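Local coordinates for protein giardin subunit alpha-1 (Giardia intestinalis, PDB 4EVF) that binds calcium ions and, in a calcium-dependent way, phospholipids such as phosphatidylserine, and takes part in parasite attachment and in remodelling of the cytoskeleton, at residues A[77-82]-A[108-113]; A[92-97]-A[248-253]; A[184-189]-A[223-228]. All coordinates share one frame; numbering follows the deposited sequence.

Following the chain from the N terminus, the first helix to take part is 74-87, and contact 1 closes a short loop within the second annexin repeat by bringing helix 104-118 back across it. Before that loop closes, helix 92-100 has opened contact 2, whose partner on helix 245-255 lies 150 residues further on in the fourth repeat; contacts 1 and 2 therefore cross along the chain. They also touch in space, with centres about 13 Å apart. Contact 3, joining helix 183-196 to the end of helix 211-225 and the turn into helix 227-240, nests inside the long loop of contact 2. It ties the third repeat to the junction leading into the fourth.

Contact 1 (A[77-82]-A[108-113]); sequences VRAQHI and HETVAA
Thr-110 reaches from segment 108-113 onto the flank of Arg-78 and Ala-79 in segment 77-82. The two helix segments come within 8.5 Å of each other, axis to axis, and cross at -67°, so the meeting is confined to a few residues around the Ala-79 and Thr-110 pair.

Arg-78 can be followed outward from its CB, which lies 3.7 Å from OG1 of Thr-110 and a little further from CG2. Its CG, anti to the backbone N (chi1 -171°), is about equally far from the hydroxyl and the methyl. The closest approach of the two side chains comes at the next carbon, where CD of Arg-78 is 3.3 Å from OG1 of Thr-110. At chi3 the chain bends, and NE of Arg-78 stands 4.0 Å from the same oxygen, which lies near the guanidinium plane, at its edge. Beyond NE the arginine leaves segment 108-113: NH2 bonds to the backbone O of Thr-98. The hydroxyl is engaged too, with the O of Asp-106 one turn back on its own helix.

Van der Waals contacts surround this crossing. CG2 of Thr-110 rests 3.7 Å from the backbone N of Ala-79, and the CD1 methyl of Ile-82 reaches the same CG2 at 4.1 Å. Further along, CB of Ala-79 meets CB of Ala-113 at 4.2 Å, small methyls facing each other where the helices pass.

With the polar ends of Arg-78 and Thr-110 bonded outside the two segments, what remains between them is van der Waals contact: the methylenes of a buried arginine pack on both branches of the threonine, the hydroxyl oxygen nearest, where two helices of the second annexin repeat cross without a polar bond between these segments.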
ATOM      1  N   VAL A  77      -5.546  10.894  -3.633  1.00 21.20           N
ATOM      2  CA  VAL A  77      -6.130   9.558  -3.565  1.00 21.37           C
ATOM      3  C   VAL A  77      -5.916   8.958  -2.175  1.00 20.28           C
ATOM      4  O   VAL A  77      -6.878   8.619  -1.484  1.00 21.57           O
ATOM      5  CB  VAL A  77      -5.539   8.626  -4.644  1.00 20.03           C
ATOM      6  CG1 VAL A  77      -6.001   7.177  -4.422  1.00 17.76           C
ATOM      7  CG2 VAL A  77      -5.923   9.106  -6.042  1.00 20.59           C
ATOM      8  N   ARG A  78      -4.654   8.846  -1.764  1.00 18.21           N
ATOM      9  CA  ARG A  78      -4.327   8.300  -0.447  1.00 17.50           C
ATOM     10  C   ARG A  78      -5.004   9.061   0.694  1.00 17.02           C
ATOM     11  O   ARG A  78      -5.563   8.452   1.617  1.00 15.87           O
ATOM     12  CB  ARG A  78      -2.811   8.212  -0.237  1.00 17.24           C
ATOM     13  CG  ARG A  78      -2.395   7.443   1.020  1.00 18.85           C
ATOM     14  CD  ARG A  78      -0.872   7.422   1.238  1.00 17.83           C
ATOM     15  NE  ARG A  78      -0.124   6.691   0.209  1.00 18.09           N
ATOM     16  CZ  ARG A  78       0.034   5.367   0.200  1.00 23.82           C
ATOM     17  NH1 ARG A  78       0.740   4.778  -0.761  1.00 20.47           N
ATOM     18  NH2 ARG A  78      -0.527   4.627   1.147  1.00 17.75           N
ATOM     19  N   ALA A  79      -4.970  10.392   0.639  1.00 17.46           N
ATOM     20  CA  ALA A  79      -5.606  11.208   1.667  1.00 17.45           C
ATOM     21  C   ALA A  79      -7.100  10.905   1.802  1.00 17.25           C
ATOM     22  O   ALA A  79      -7.623  10.832   2.916  1.00 19.27           O
ATOM     23  CB  ALA A  79      -5.403  12.689   1.376  1.00 19.07           C
ATOM     24  N   GLN A  80      -7.783  10.752   0.670  1.00 16.61           N
ATOM     25  CA  GLN A  80      -9.226  10.484   0.674  1.00 19.93           C
ATOM     26  C   GLN A  80      -9.527   9.078   1.219  1.00 21.99           C
ATOM     27  O   GLN A  80     -10.506   8.877   1.951  1.00 21.62           O
ATOM     28  CB  GLN A  80      -9.823  10.660  -0.730  1.00 22.13           C
ATOM     29  CG  GLN A  80     -11.320  10.363  -0.817  1.00 24.78           C
ATOM     30  CD  GLN A  80     -12.164  11.374  -0.075  1.00 30.32           C
ATOM     31  OE1 GLN A  80     -12.937  11.026   0.827  1.00 27.72           O
ATOM     32  NE2 GLN A  80     -12.031  12.636  -0.454  1.00 23.01           N
ATOM     33  N   HIS A  81      -8.684   8.111   0.860  1.00 21.79           N
ATOM     34  CA  HIS A  81      -8.778   6.760   1.428  1.00 21.31           C
ATOM     35  C   HIS A  81      -8.680   6.804   2.952  1.00 22.78           C
ATOM     36  O   HIS A  81      -9.431   6.126   3.660  1.00 19.54           O
ATOM     37  CB  HIS A  81      -7.669   5.866   0.888  1.00 19.34           C
ATOM     38  CG  HIS A  81      -7.890   5.389  -0.512  1.00 18.98           C
ATOM     39  ND1 HIS A  81      -9.141   5.110  -1.023  1.00 23.78           N
ATOM     40  CD2 HIS A  81      -7.009   5.124  -1.506  1.00 17.19           C
ATOM     41  CE1 HIS A  81      -9.021   4.701  -2.275  1.00 22.17           C
ATOM     42  NE2 HIS A  81      -7.736   4.704  -2.592  1.00 19.10           N
ATOM     43  N   ILE A  82      -7.742   7.600   3.454  1.00 19.17           N
ATOM     44  CA  ILE A  82      -7.549   7.756   4.896  1.00 23.26           C
ATOM     45  C   ILE A  82      -8.747   8.437   5.577  1.00 24.43           C
ATOM     46  O   ILE A  82      -9.163   8.045   6.670  1.00 21.66           O
ATOM     47  CB  ILE A  82      -6.247   8.528   5.192  1.00 19.83           C
ATOM     48  CG1 ILE A  82      -5.034   7.696   4.760  1.00 20.06           C
ATOM     49  CG2 ILE A  82      -6.172   8.921   6.659  1.00 21.54           C
ATOM     50  CD1 ILE A  82      -3.697   8.396   4.972  1.00 20.90           C
ATOM     51  N   HIS A 108       4.485  12.160   3.212  1.00 22.06           N
ATOM     52  CA  HIS A 108       4.658  13.585   3.416  1.00 21.33           C
ATOM     53  C   HIS A 108       3.726  14.406   2.527  1.00 23.82           C
ATOM     54  O   HIS A 108       3.111  15.372   2.995  1.00 20.42           O
ATOM     55  CB  HIS A 108       6.119  13.962   3.177  1.00 28.95           C
ATOM     56  CG  HIS A 108       6.439  15.389   3.491  1.00 33.71           C
ATOM     57  ND1 HIS A 108       6.539  16.361   2.517  1.00 39.03           N
ATOM     58  CD2 HIS A 108       6.699  16.005   4.668  1.00 38.79           C
ATOM     59  CE1 HIS A 108       6.845  17.516   3.082  1.00 38.03           C
ATOM     60  NE2 HIS A 108       6.948  17.327   4.386  1.00 40.14           N
ATOM     61  N   GLU A 109       3.614  14.027   1.253  1.00 20.70           N
ATOM     62  CA  GLU A 109       2.761  14.768   0.312  1.00 18.32           C
ATOM     63  C   GLU A 109       1.286  14.514   0.610  1.00 22.77           C
ATOM     64  O   GLU A 109       0.437  15.384   0.403  1.00 16.34           O
ATOM     65  CB  GLU A 109       3.077  14.399  -1.138  1.00 19.28           C
ATOM     66  CG  GLU A 109       4.436  14.899  -1.625  1.00 23.89           C
ATOM     67  CD  GLU A 109       4.449  16.401  -1.860  1.00 37.66           C
ATOM     68  OE1 GLU A 109       4.166  16.820  -3.006  1.00 43.36           O
ATOM     69  OE2 GLU A 109       4.736  17.162  -0.903  1.00 34.17           O
ATOM     70  N   THR A 110       0.998  13.304   1.084  1.00 17.85           N
ATOM     71  CA  THR A 110      -0.346  12.922   1.489  1.00 18.08           C
ATOM     72  C   THR A 110      -0.825  13.780   2.659  1.00 18.37           C
ATOM     73  O   THR A 110      -1.970  14.222   2.690  1.00 17.65           O
ATOM     74  CB  THR A 110      -0.406  11.408   1.855  1.00 16.86           C
ATOM     75  OG1 THR A 110      -0.187  10.630   0.670  1.00 16.50           O
ATOM     76  CG2 THR A 110      -1.769  11.024   2.449  1.00 18.39           C
ATOM     77  N   VAL A 111       0.056  14.011   3.623  1.00 19.55           N
ATOM     78  CA  VAL A 111      -0.287  14.837   4.774  1.00 22.34           C
ATOM     79  C   VAL A 111      -0.635  16.238   4.297  1.00 25.74           C
ATOM     80  O   VAL A 111      -1.589  16.835   4.779  1.00 28.02           O
ATOM     81  CB  VAL A 111       0.859  14.901   5.805  1.00 27.82           C
ATOM     82  CG1 VAL A 111       0.610  16.029   6.825  1.00 27.78           C
ATOM     83  CG2 VAL A 111       1.033  13.546   6.499  1.00 24.30           C
ATOM     84  N   ALA A 112       0.137  16.751   3.342  1.00 18.91           N
ATOM     85  CA  ALA A 112      -0.133  18.071   2.779  1.00 22.88           C
ATOM     86  C   ALA A 112      -1.452  18.072   2.006  1.00 25.77           C
ATOM     87  O   ALA A 112      -2.236  19.018   2.090  1.00 28.39           O
ATOM     88  CB  ALA A 112       1.033  18.545   1.900  1.00 19.00           C
ATOM     89  N   ALA A 113      -1.726  16.992   1.281  1.00 24.82           N
ATOM     90  CA  ALA A 113      -2.966  16.917   0.529  1.00 25.12           C
ATOM     91  C   ALA A 113      -4.157  16.910   1.481  1.00 25.64           C
ATOM     92  O   ALA A 113      -5.187  17.524   1.209  1.00 26.30           O
ATOM     93  CB  ALA A 113      -2.977  15.696  -0.369  1.00 18.77           C
TER

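Contact 2 (A[92-97]-A[248-253])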
ATOM      1  N   HIS A  92      -9.529  -0.911   9.777  1.00 21.96           N
ATOM      2  CA  HIS A  92      -8.146  -1.320  10.043  1.00 22.86           C
ATOM      3  C   HIS A  92      -7.440  -1.866   8.800  1.00 21.00           C
ATOM      4  O   HIS A  92      -6.244  -1.643   8.610  1.00 19.88           O
ATOM      5  CB  HIS A  92      -8.074  -2.341  11.188  1.00 26.00           C
ATOM      6  CG  HIS A  92      -8.545  -1.806  12.506  1.00 26.93           C
ATOM      7  ND1 HIS A  92      -8.453  -2.526  13.678  1.00 28.50           N
ATOM      8  CD2 HIS A  92      -9.105  -0.619  12.838  1.00 27.74           C
ATOM      9  CE1 HIS A  92      -8.946  -1.811  14.673  1.00 28.10           C
ATOM     10  NE2 HIS A  92      -9.351  -0.650  14.191  1.00 26.59           N
ATOM     11  N   MET A  93      -8.169  -2.600   7.960  1.00 17.74           N
ATOM     12  CA  MET A  93      -7.566  -3.102   6.741  1.00 21.02           C
ATOM     13  C   MET A  93      -7.080  -1.939   5.888  1.00 17.70           C
ATOM     14  O   MET A  93      -5.959  -1.960   5.386  1.00 17.38           O
ATOM     15  CB  MET A  93      -8.535  -3.992   5.960  1.00 19.26           C
ATOM     16  CG  MET A  93      -8.697  -5.381   6.589  1.00 21.13           C
ATOM     17  SD  MET A  93      -9.849  -6.416   5.662  1.00 39.93           S
ATOM     18  CE  MET A  93     -11.379  -5.533   5.947  1.00 31.46           C
ATOM     19  N   ALA A  94      -7.922  -0.920   5.756  1.00 16.32           N
ATOM     20  CA  ALA A  94      -7.568   0.271   4.988  1.00 18.69           C
ATOM     21  C   ALA A  94      -6.366   0.982   5.618  1.00 19.71           C
ATOM     22  O   ALA A  94      -5.496   1.503   4.903  1.00 19.77           O
ATOM     23  CB  ALA A  94      -8.747   1.211   4.901  1.00 17.66           C
ATOM     24  N   PHE A  95      -6.325   1.010   6.950  1.00 15.95           N
ATOM     25  CA  PHE A  95      -5.171   1.568   7.669  1.00 16.32           C
ATOM     26  C   PHE A  95      -3.870   0.938   7.168  1.00 21.43           C
ATOM     27  O   PHE A  95      -2.900   1.652   6.878  1.00 18.84           O
ATOM     28  CB  PHE A  95      -5.278   1.344   9.191  1.00 18.65           C
ATOM     29  CG  PHE A  95      -6.302   2.215   9.885  1.00 21.13           C
ATOM     30  CD1 PHE A  95      -6.931   3.254   9.220  1.00 17.67           C
ATOM     31  CD2 PHE A  95      -6.631   1.984  11.223  1.00 21.74           C
ATOM     32  CE1 PHE A  95      -7.877   4.054   9.866  1.00 20.47           C
ATOM     33  CE2 PHE A  95      -7.564   2.779  11.878  1.00 21.47           C
ATOM     34  CZ  PHE A  95      -8.190   3.818  11.195  1.00 22.56           C
ATOM     35  N   PHE A  96      -3.837  -0.396   7.091  1.00 18.75           N
ATOM     36  CA  PHE A  96      -2.636  -1.092   6.625  1.00 18.26           C
ATOM     37  C   PHE A  96      -2.254  -0.628   5.222  1.00 18.32           C
ATOM     38  O   PHE A  96      -1.071  -0.363   4.939  1.00 16.80           O
ATOM     39  CB  PHE A  96      -2.814  -2.629   6.635  1.00 17.85           C
ATOM     40  CG  PHE A  96      -3.217  -3.190   7.969  1.00 20.39           C
ATOM     41  CD1 PHE A  96      -2.791  -2.596   9.149  1.00 21.24           C
ATOM     42  CD2 PHE A  96      -4.049  -4.302   8.043  1.00 20.93           C
ATOM     43  CE1 PHE A  96      -3.177  -3.110  10.382  1.00 19.52           C
ATOM     44  CE2 PHE A  96      -4.441  -4.818   9.270  1.00 23.33           C
ATOM     45  CZ  PHE A  96      -4.003  -4.223  10.441  1.00 24.87           C
ATOM     46  N   ASP A  97      -3.258  -0.540   4.350  1.00 18.80           N
ATOM     47  CA  ASP A  97      -3.045  -0.177   2.950  1.00 18.36           C
ATOM     48  C   ASP A  97      -2.518   1.249   2.780  1.00 16.20           C
ATOM     49  O   ASP A  97      -1.728   1.502   1.890  1.00 19.65           O
ATOM     50  CB  ASP A  97      -4.332  -0.341   2.131  1.00 14.11           C
ATOM     51  CG  ASP A  97      -4.915  -1.744   2.230  1.00 21.24           C
ATOM     52  OD1 ASP A  97      -4.203  -2.652   2.721  1.00 21.08           O
ATOM     53  OD2 ASP A  97      -6.080  -1.930   1.813  1.00 18.37           O
ATOM     54  N   MET A 248      -7.944  -4.068  -3.216  1.00 17.86           N
ATOM     55  CA  MET A 248      -7.191  -4.120  -4.458  1.00 19.21           C
ATOM     56  C   MET A 248      -7.178  -2.750  -5.119  1.00 19.43           C
ATOM     57  O   MET A 248      -6.174  -2.360  -5.720  1.00 17.07           O
ATOM     58  CB  MET A 248      -7.710  -5.208  -5.404  1.00 18.10           C
ATOM     59  CG  MET A 248      -7.242  -6.615  -5.008  1.00 17.07           C
ATOM     60  SD  MET A 248      -5.465  -6.758  -4.691  1.00 19.11           S
ATOM     61  CE  MET A 248      -4.852  -6.705  -6.382  1.00 20.39           C
ATOM     62  N   ARG A 249      -8.269  -2.013  -4.971  1.00 15.04           N
ATOM     63  CA  ARG A 249      -8.357  -0.680  -5.557  1.00 20.30           C
ATOM     64  C   ARG A 249      -7.450   0.304  -4.815  1.00 22.04           C
ATOM     65  O   ARG A 249      -6.770   1.129  -5.434  1.00 19.87           O
ATOM     66  CB  ARG A 249      -9.798  -0.167  -5.557  1.00 20.27           C
ATOM     67  CG  ARG A 249      -9.895   1.270  -6.046  1.00 23.86           C
ATOM     68  CD  ARG A 249     -10.885   2.082  -5.226  1.00 23.04           C
ATOM     69  NE  ARG A 249     -10.657   3.522  -5.371  1.00 24.82           N
ATOM     70  CZ  ARG A 249     -11.473   4.457  -4.899  1.00 24.15           C
ATOM     71  NH1 ARG A 249     -12.582   4.108  -4.271  1.00 30.26           N
ATOM     72  NH2 ARG A 249     -11.187   5.743  -5.070  1.00 27.16           N
ATOM     73  N   ARG A 250      -7.445   0.216  -3.488  1.00 21.11           N
ATOM     74  CA  ARG A 250      -6.554   1.058  -2.704  1.00 21.15           C
ATOM     75  C   ARG A 250      -5.101   0.830  -3.105  1.00 20.00           C
ATOM     76  O   ARG A 250      -4.452   1.750  -3.587  1.00 19.88           O
ATOM     77  CB  ARG A 250      -6.758   0.856  -1.200  1.00 17.01           C
ATOM     78  CG  ARG A 250      -8.108   1.393  -0.703  1.00 18.41           C
ATOM     79  CD  ARG A 250      -8.179   1.385   0.820  1.00 19.39           C
ATOM     80  NE  ARG A 250      -8.043   0.036   1.372  1.00 20.31           N
ATOM     81  CZ  ARG A 250      -9.067  -0.731   1.748  1.00 20.51           C
ATOM     82  NH1 ARG A 250     -10.311  -0.284   1.643  1.00 19.74           N
ATOM     83  NH2 ARG A 250      -8.842  -1.942   2.248  1.00 17.48           N
ATOM     84  N   ILE A 251      -4.597  -0.389  -2.948  1.00 14.91           N
ATOM     85  CA  ILE A 251      -3.166  -0.615  -3.153  1.00 20.17           C
ATOM     86  C   ILE A 251      -2.731  -0.560  -4.620  1.00 21.45           C
ATOM     87  O   ILE A 251      -1.622  -0.108  -4.928  1.00 21.43           O
ATOM     88  CB  ILE A 251      -2.655  -1.915  -2.465  1.00 22.01           C
ATOM     89  CG1 ILE A 251      -3.023  -3.167  -3.258  1.00 22.67           C
ATOM     90  CG2 ILE A 251      -3.185  -2.027  -1.035  1.00 20.20           C
ATOM     91  CD1 ILE A 251      -2.717  -4.451  -2.483  1.00 22.72           C
ATOM     92  N   THR A 252      -3.597  -0.994  -5.532  1.00 19.81           N
ATOM     93  CA  THR A 252      -3.257  -0.906  -6.953  1.00 18.39           C
ATOM     94  C   THR A 252      -3.265   0.553  -7.426  1.00 20.10           C
ATOM     95  O   THR A 252      -2.339   0.994  -8.107  1.00 21.23           O
ATOM     96  CB  THR A 252      -4.182  -1.771  -7.825  1.00 17.33           C
ATOM     97  OG1 THR A 252      -4.300  -3.075  -7.240  1.00 16.13           O
ATOM     98  CG2 THR A 252      -3.623  -1.909  -9.230  1.00 16.63           C
ATOM     99  N   GLY A 253      -4.291   1.301  -7.030  1.00 19.02           N
ATOM    100  CA  GLY A 253      -4.446   2.694  -7.420  1.00 19.86           C
ATOM    101  C   GLY A 253      -3.344   3.614  -6.915  1.00 25.04           C
ATOM    102  O   GLY A 253      -2.951   4.559  -7.608  1.00 22.67           O
TER
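Asp-97 and Ile-251 bring the backbones nearest, their CA atoms 6.1 Å apart, on helix segments that run almost parallel, 10° between directions, with axes 10.0 Å apart. That spacing is bridged chiefly by Arg-250, whose chain reaches across from segment 248-253 and turns at chi3.

A single carboxylate oxygen takes two donors: NE and NH2 of Arg-250 each lie 2.8 Å from OD2 of Asp-97. The N-H...O angles, both near 145°, are clearly bent, as expected when two N-H groups of one guanidinium share an oxygen between them. OD2 is modelled too close to another atom, so its exact place is less certain. The carboxylate and guanidinium planes are 26° apart, with CG of Asp-97 at the guanidinium edge. OD1, the other oxygen, forms a salt bridge with Arg-247, so the buried aspartate faces two arginines, which would be expected to stabilise its negative charge.

Ala-94 covers one face of the guanidinium, its CA 3.4 Å above the plane and displaced toward the rim, while its CB lies 3.7 Å from CZ of Arg-250. Ile-251 packs on the acid, with its CG2 methyl 3.7 Å from CG of Asp-97; Leu-234 of helix 227-240 also touches that aspartate.

The salt bridge ties helices of the second and fourth repeats of the annexin fold together near the centre of the chain, a place consistent with the polar centre between repeats known in other annexins.

Contact 3 (A[184-189]-A[223-228])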
ATOM      1  N   ALA A 184      16.911  -0.651   5.704  1.00 22.63           N
ATOM      2  CA  ALA A 184      18.180  -1.216   5.272  1.00 25.82           C
ATOM      3  C   ALA A 184      18.817  -2.051   6.378  1.00 23.69           C
ATOM      4  O   ALA A 184      19.514  -3.012   6.095  1.00 22.51           O
ATOM      5  CB  ALA A 184      19.128  -0.116   4.805  1.00 26.09           C
ATOM      6  N   GLU A 185      18.567  -1.675   7.632  1.00 22.03           N
ATOM      7  CA  GLU A 185      19.123  -2.384   8.784  1.00 19.72           C
ATOM      8  C   GLU A 185      18.236  -3.545   9.177  1.00 24.75           C
ATOM      9  O   GLU A 185      18.706  -4.575   9.669  1.00 24.85           O
ATOM     10  CB  GLU A 185      19.270  -1.428   9.973  1.00 22.97           C
ATOM     11  CG  GLU A 185      20.071  -0.173   9.649  1.00 27.65           C
ATOM     12  CD  GLU A 185      20.544   0.574  10.882  1.00 32.49           C
ATOM     13  OE1 GLU A 185      19.970   0.360  11.980  1.00 30.29           O
ATOM     14  OE2 GLU A 185      21.502   1.372  10.754  1.00 28.17           O
ATOM     15  N   TYR A 186      16.940  -3.386   8.961  1.00 23.54           N
ATOM     16  CA  TYR A 186      15.998  -4.418   9.396  1.00 22.09           C
ATOM     17  C   TYR A 186      16.299  -5.779   8.780  1.00 21.79           C
ATOM     18  O   TYR A 186      16.334  -6.792   9.482  1.00 18.78           O
ATOM     19  CB  TYR A 186      14.564  -4.004   9.087  1.00 23.25           C
ATOM     20  CG  TYR A 186      13.536  -4.993   9.601  1.00 22.80           C
ATOM     21  CD1 TYR A 186      13.153  -4.985  10.938  1.00 20.61           C
ATOM     22  CD2 TYR A 186      12.950  -5.930   8.751  1.00 20.21           C
ATOM     23  CE1 TYR A 186      12.202  -5.881  11.417  1.00 21.28           C
ATOM     24  CE2 TYR A 186      11.992  -6.831   9.226  1.00 22.46           C
ATOM     25  CZ  TYR A 186      11.627  -6.800  10.560  1.00 21.09           C
ATOM     26  OH  TYR A 186      10.683  -7.686  11.059  1.00 18.25           O
ATOM     27  N   ARG A 187      16.539  -5.793   7.472  1.00 23.15           N
ATOM     28  CA  ARG A 187      16.755  -7.037   6.730  1.00 24.43           C
ATOM     29  C   ARG A 187      17.875  -7.906   7.320  1.00 24.73           C
ATOM     30  O   ARG A 187      17.675  -9.106   7.560  1.00 23.35           O
ATOM     31  CB  ARG A 187      16.995  -6.725   5.246  1.00 26.97           C
ATOM     32  CG  ARG A 187      16.110  -5.568   4.752  1.00 28.51           C
ATOM     33  CD  ARG A 187      16.176  -5.311   3.248  1.00 31.16           C
ATOM     34  NE  ARG A 187      15.017  -4.524   2.813  1.00 35.91           N
ATOM     35  CZ  ARG A 187      15.042  -3.230   2.496  1.00 39.91           C
ATOM     36  NH1 ARG A 187      16.186  -2.543   2.530  1.00 34.79           N
ATOM     37  NH2 ARG A 187      13.919  -2.620   2.125  1.00 36.60           N
ATOM     38  N   PRO A 188      19.063  -7.314   7.558  1.00 23.18           N
ATOM     39  CA  PRO A 188      20.129  -8.098   8.205  1.00 20.53           C
ATOM     40  C   PRO A 188      19.751  -8.552   9.621  1.00 23.89           C
ATOM     41  O   PRO A 188      20.124  -9.645  10.038  1.00 21.86           O
ATOM     42  CB  PRO A 188      21.315  -7.119   8.257  1.00 23.71           C
ATOM     43  CG  PRO A 188      20.730  -5.747   7.938  1.00 25.42           C
ATOM     44  CD  PRO A 188      19.530  -5.997   7.088  1.00 22.91           C
ATOM     45  N   ILE A 189      19.032  -7.709  10.352  1.00 20.99           N
ATOM     46  CA  ILE A 189      18.549  -8.074  11.682  1.00 19.95           C
ATOM     47  C   ILE A 189      17.598  -9.281  11.639  1.00 21.61           C
ATOM     48  O   ILE A 189      17.695 -10.192  12.468  1.00 20.50           O
ATOM     49  CB  ILE A 189      17.884  -6.877  12.372  1.00 19.79           C
ATOM     50  CG1 ILE A 189      18.950  -5.809  12.649  1.00 19.19           C
ATOM     51  CG2 ILE A 189      17.188  -7.317  13.689  1.00 20.38           C
ATOM     52  CD1 ILE A 189      18.431  -4.521  13.179  1.00 18.44           C
ATOM     53  N   ALA A 223       6.770  -4.588   5.419  1.00 17.42           N
ATOM     54  CA  ALA A 223       7.068  -3.258   4.884  1.00 17.70           C
ATOM     55  C   ALA A 223       8.560  -3.000   4.982  1.00 21.18           C
ATOM     56  O   ALA A 223       9.182  -2.570   4.012  1.00 19.65           O
ATOM     57  CB  ALA A 223       6.308  -2.183   5.645  1.00 19.90           C
ATOM     58  N   LEU A 224       9.125  -3.274   6.157  1.00 18.82           N
ATOM     59  CA  LEU A 224      10.556  -3.066   6.391  1.00 22.34           C
ATOM     60  C   LEU A 224      11.417  -3.966   5.509  1.00 22.93           C
ATOM     61  O   LEU A 224      12.503  -3.565   5.094  1.00 27.01           O
ATOM     62  CB  LEU A 224      10.889  -3.251   7.881  1.00 18.53           C
ATOM     63  CG  LEU A 224      10.217  -2.219   8.786  1.00 16.46           C
ATOM     64  CD1 LEU A 224      10.318  -2.611  10.255  1.00 14.63           C
ATOM     65  CD2 LEU A 224      10.798  -0.802   8.530  1.00 17.49           C
ATOM     66  N   LEU A 225      10.925  -5.171   5.205  1.00 21.31           N
ATOM     67  CA  LEU A 225      11.624  -6.075   4.283  1.00 24.61           C
ATOM     68  C   LEU A 225      11.570  -5.571   2.845  1.00 26.48           C
ATOM     69  O   LEU A 225      12.478  -5.808   2.053  1.00 27.49           O
ATOM     70  CB  LEU A 225      11.048  -7.488   4.341  1.00 25.95           C
ATOM     71  CG  LEU A 225      11.355  -8.295   5.601  1.00 21.08           C
ATOM     72  CD1 LEU A 225      10.824  -9.717   5.455  1.00 24.16           C
ATOM     73  CD2 LEU A 225      12.859  -8.297   5.855  1.00 24.54           C
ATOM     74  N   GLY A 226      10.485  -4.891   2.510  1.00 24.64           N
ATOM     75  CA  GLY A 226      10.331  -4.334   1.185  1.00 24.42           C
ATOM     76  C   GLY A 226       8.870  -4.119   0.877  1.00 23.68           C
ATOM     77  O   GLY A 226       8.033  -4.997   1.124  1.00 20.17           O
ATOM     78  N   MET A 227       8.565  -2.948   0.338  1.00 20.56           N
ATOM     79  CA  MET A 227       7.199  -2.594  -0.008  1.00 23.07           C
ATOM     80  C   MET A 227       6.534  -3.620  -0.940  1.00 21.79           C
ATOM     81  O   MET A 227       5.328  -3.854  -0.840  1.00 18.78           O
ATOM     82  CB  MET A 227       7.161  -1.196  -0.626  1.00 22.69           C
ATOM     83  CG  MET A 227       7.387  -0.077   0.376  1.00 26.75           C
ATOM     84  SD  MET A 227       6.041   0.058   1.576  1.00 29.75           S
ATOM     85  CE  MET A 227       6.905   0.809   2.952  1.00 25.37           C
ATOM     86  N   HIS A 228       7.313  -4.222  -1.841  1.00 21.93           N
ATOM     87  CA  HIS A 228       6.775  -5.235  -2.762  1.00 23.94           C
ATOM     88  C   HIS A 228       6.411  -6.527  -2.038  1.00 20.16           C
ATOM     89  O   HIS A 228       5.540  -7.275  -2.488  1.00 18.30           O
ATOM     90  CB  HIS A 228       7.761  -5.542  -3.905  1.00 26.45           C
ATOM     91  CG  HIS A 228       8.991  -6.280  -3.471  1.00 26.38           C
ATOM     92  ND1 HIS A 228       9.985  -5.694  -2.713  1.00 30.60           N
ATOM     93  CD2 HIS A 228       9.399  -7.550  -3.707  1.00 27.89           C
ATOM     94  CE1 HIS A 228      10.944  -6.576  -2.489  1.00 28.43           C
ATOM     95  NE2 HIS A 228      10.615  -7.709  -3.084  1.00 29.62           N
TER
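Aromatic and apolar contacts join Tyr-186 to Leu-224 and Leu-225. The tyrosine ring, its CG anti to the backbone N, offers one face to CB of Leu-224, which lies 3.8 Å from the ring centroid and 27° off the normal, a CH-pi contact. CD1 of Leu-224 also touches the ring, 3.8 Å from CD1 of Tyr-186. Leu-225 approaches the edge instead, its CD2 methyl 3.7 Å from CD2 of Tyr-186. The phenol OH bonds to His-221, one turn before Leu-225 on the same helix.

Both segments belong to the all-helical annexin fold, and the second spans the junction of the third and fourth repeats: helix 211-225 ends at Leu-225 and helix 227-240 starts directly after Gly-226. This glycine, with phi 157°, holds the N-cap position of the new helix; a CB at these angles would be jammed against the preceding carbonyl oxygen.

Hydrogen bonding across the contact comes from Arg-187. NE gives an almost straight bond, 2.9 Å and 163°, to O of Leu-225, approaching from above the carbonyl plane. O of Leu-224 lies over a face of the guanidinium, 3.4 Å from NH2 of Arg-187 but at too poor an angle to bond.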